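Local coordinates for RegF protein (Neisseria gonorrhoeae, PDB 4HOJ) that binds glutathione and calcium ions and, as a stringent starvation protein A of the glutathione transferase superfamily, probably acts in the bacterial starvation response, at residues C18-Y23 / E188-A193. Residues are numbered along the deposited sequence; the frame is centred on the assembly and turned at random. Where two conformers were deposited one is given.
Sequences CRFVLY and EAFIEA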
loop_
_atom_site.group_PDB
_atom_site.type_symbol
_atom_site.label_atom_id
_atom_site.label_comp_id
_atom_site.label_asym_id
_atom_site.label_seq_id
_atom_site.Cartn_x
_atom_site.Cartn_y
_atom_site.Cartn_z
ATOM N N CYS A 18 10.792 0.306 11.109
ATOM C CA CYS A 18 12.004 0.217 10.278
ATOM C C CYS A 18 13.228 -0.102 11.124
ATOM O O CYS A 18 14.068 -0.914 10.723
ATOM C CB CYS A 18 12.207 1.526 9.524
ATOM S SG CYS A 18 10.825 1.965 8.441
ATOM N N ARG A 19 13.338 0.450 12.331
ATOM C CA ARG A 19 14.413 0.098 13.250
ATOM C C ARG A 19 14.365 -1.381 13.576
ATOM O O ARG A 19 15.407 -2.046 13.588
ATOM C CB ARG A 19 14.359 1.008 14.505
ATOM C CG ARG A 19 14.818 2.440 14.199
ATOM C CD ARG A 19 14.780 3.277 15.478
ATOM N NE ARG A 19 13.534 4.022 15.666
ATOM C CZ ARG A 19 12.611 3.789 16.610
ATOM N NH1 ARG A 19 11.628 4.697 16.820
ATOM N NH2 ARG A 19 12.679 2.731 17.376
ATOM N N PHE A 20 13.156 -1.905 13.789
ATOM C CA PHE A 20 13.016 -3.327 14.092
ATOM C C PHE A 20 13.558 -4.186 12.923
ATOM O O PHE A 20 14.357 -5.106 13.128
ATOM C CB PHE A 20 11.547 -3.557 14.410
ATOM C CG PHE A 20 11.208 -4.930 14.960
ATOM C CD1 PHE A 20 12.158 -5.876 15.315
ATOM C CD2 PHE A 20 9.847 -5.239 15.113
ATOM C CE1 PHE A 20 11.746 -7.127 15.843
ATOM C CE2 PHE A 20 9.424 -6.450 15.626
ATOM C CZ PHE A 20 10.378 -7.424 15.980
ATOM N N VAL A 21 13.155 -3.870 11.680
ATOM C CA VAL A 21 13.672 -4.609 10.542
ATOM C C VAL A 21 15.174 -4.505 10.453
ATOM O O VAL A 21 15.840 -5.513 10.200
ATOM C CB VAL A 21 13.018 -4.164 9.191
ATOM C CG1 VAL A 21 13.701 -4.882 8.000
ATOM C CG2 VAL A 21 11.547 -4.474 9.164
ATOM N N LEU A 22 15.732 -3.313 10.623
ATOM C CA LEU A 22 17.171 -3.138 10.465
ATOM C C LEU A 22 17.940 -3.980 11.444
ATOM O O LEU A 22 18.919 -4.625 11.069
ATOM C CB LEU A 22 17.541 -1.650 10.532
ATOM C CG LEU A 22 17.117 -0.871 9.285
ATOM C CD1 LEU A 22 17.095 0.619 9.612
ATOM C CD2 LEU A 22 18.053 -1.166 8.134
ATOM N N TYR A 23 17.494 -4.030 12.700
ATOM C CA TYR A 23 18.172 -4.880 13.664
ATOM C C TYR A 23 17.935 -6.364 13.451
ATOM O O TYR A 23 18.831 -7.165 13.732
ATOM C CB TYR A 23 17.830 -4.435 15.083
ATOM C CG TYR A 23 18.592 -3.189 15.515
ATOM C CD1 TYR A 23 19.938 -3.286 15.809
ATOM C CD2 TYR A 23 17.983 -1.948 15.598
ATOM C CE1 TYR A 23 20.644 -2.180 16.202
ATOM C CE2 TYR A 23 18.690 -0.816 15.995
ATOM C CZ TYR A 23 20.025 -0.962 16.280
ATOM O OH TYR A 23 20.808 0.104 16.683
ATOM N N GLU A 188 15.492 -10.394 20.476
ATOM C CA GLU A 188 16.686 -9.603 20.648
ATOM C C GLU A 188 16.643 -8.322 19.811
ATOM O O GLU A 188 16.980 -7.252 20.289
ATOM C CB GLU A 188 17.903 -10.463 20.247
ATOM C CG GLU A 188 19.213 -9.789 20.405
ATOM C CD GLU A 188 20.376 -10.723 20.103
ATOM O OE1 GLU A 188 20.570 -11.069 18.920
ATOM O OE2 GLU A 188 21.081 -11.132 21.041
ATOM N N ALA A 189 16.201 -8.418 18.562
ATOM C CA ALA A 189 16.236 -7.238 17.675
ATOM C C ALA A 189 15.141 -6.273 18.028
ATOM O O ALA A 189 15.267 -5.081 17.765
ATOM C CB ALA A 189 16.111 -7.644 16.204
ATOM N N PHE A 190 14.066 -6.774 18.633
ATOM C CA PHE A 190 13.043 -5.848 19.075
ATOM C C PHE A 190 13.619 -4.959 20.174
ATOM O O PHE A 190 13.456 -3.726 20.132
ATOM C CB PHE A 190 11.782 -6.586 19.550
ATOM C CG PHE A 190 10.716 -5.637 19.997
ATOM C CD1 PHE A 190 10.715 -5.182 21.314
ATOM C CD2 PHE A 190 9.763 -5.144 19.100
ATOM C CE1 PHE A 190 9.765 -4.224 21.716
ATOM C CE2 PHE A 190 8.819 -4.194 19.495
ATOM C CZ PHE A 190 8.821 -3.737 20.822
ATOM N N ILE A 191 14.222 -5.580 21.158
ATOM C CA ILE A 191 14.837 -4.803 22.226
ATOM C C ILE A 191 15.919 -3.840 21.736
ATOM O O ILE A 191 15.941 -2.664 22.157
ATOM C CB ILE A 191 15.383 -5.710 23.293
ATOM C CG1 ILE A 191 14.233 -6.477 23.935
ATOM C CG2 ILE A 191 16.142 -4.919 24.366
ATOM C CD1 ILE A 191 14.690 -7.790 24.521
ATOM N N GLU A 192 16.771 -4.311 20.806
ATOM C CA GLU A 192 17.781 -3.427 20.218
ATOM C C GLU A 192 17.194 -2.221 19.523
ATOM O O GLU A 192 17.758 -1.135 19.539
ATOM C CB GLU A 192 18.621 -4.152 19.172
ATOM C CG GLU A 192 19.566 -5.218 19.692
ATOM C CD GLU A 192 20.276 -5.927 18.543
ATOM O OE1 GLU A 192 19.625 -6.504 17.640
ATOM O OE2 GLU A 192 21.514 -5.928 18.541
ATOM N N ALA A 193 16.059 -2.408 18.858
ATOM C CA ALA A 193 15.423 -1.353 18.108
ATOM C C ALA A 193 14.747 -0.275 18.910
ATOM O O ALA A 193 14.523 0.848 18.399
ATOM C CB ALA A 193 14.413 -1.954 17.164
HETATM O O HOH W 1 21.097 -6.669 15.196
#
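F20 and F190 meet edge to face where segment 18-23 of helix 13-25 packs on helix 188-193, the axes of the two segments 8.1 Å apart and running 129° to each other. The ring planes stand at 87°: CD2 on the edge of F190 comes down over one face of F20, toward its rim, and lies 3.7 Å from CE2 of F20. F20 CG is anti to the backbone N; on the other side of the ring, F20 CE1 lies 3.6 Å from F190 N. Y23 lies across A189, E192 and A193. E192 CB sits over one face of the Y23 ring in a CH-pi contact, 3.9 Å from the Y23 centroid, while A193 CA lies obliquely to the ring near Y23 CD2. The two small residues let the backbones close in: A189 CB touches Y23 C at 3.5 Å, and A193 CB fits against F20 N and the carbonyl carbon of R19. One direct hydrogen bond joins the segments, from R19 NH2 to A193 O (2.8 Å, 138° at the hydrogen), the oxygen lying at the guanidinium edge, near its plane. The buried guanidinium is held further by a salt bridge from NH2 to E198 and by hydrogen bonds from NE to S8 OG and from NH1 to G9 O. The R19 side chain comes within about 5 Å of that of C12, the residue to which glutathione is covalently bound. At the more exposed margin, a water lies within hydrogen-bonding distance of Y23 O and E192 OE1. The contact thus joins the first helix of the thioredoxin-like domain to a short helix near the C-terminus. F20 also packs on helix 151-161, whose W161 meets the F190 ring, as do H16 and F185. R19 and C18 touch L6 of strand 5-8; separately, C18 and V21 touch helix 65-75.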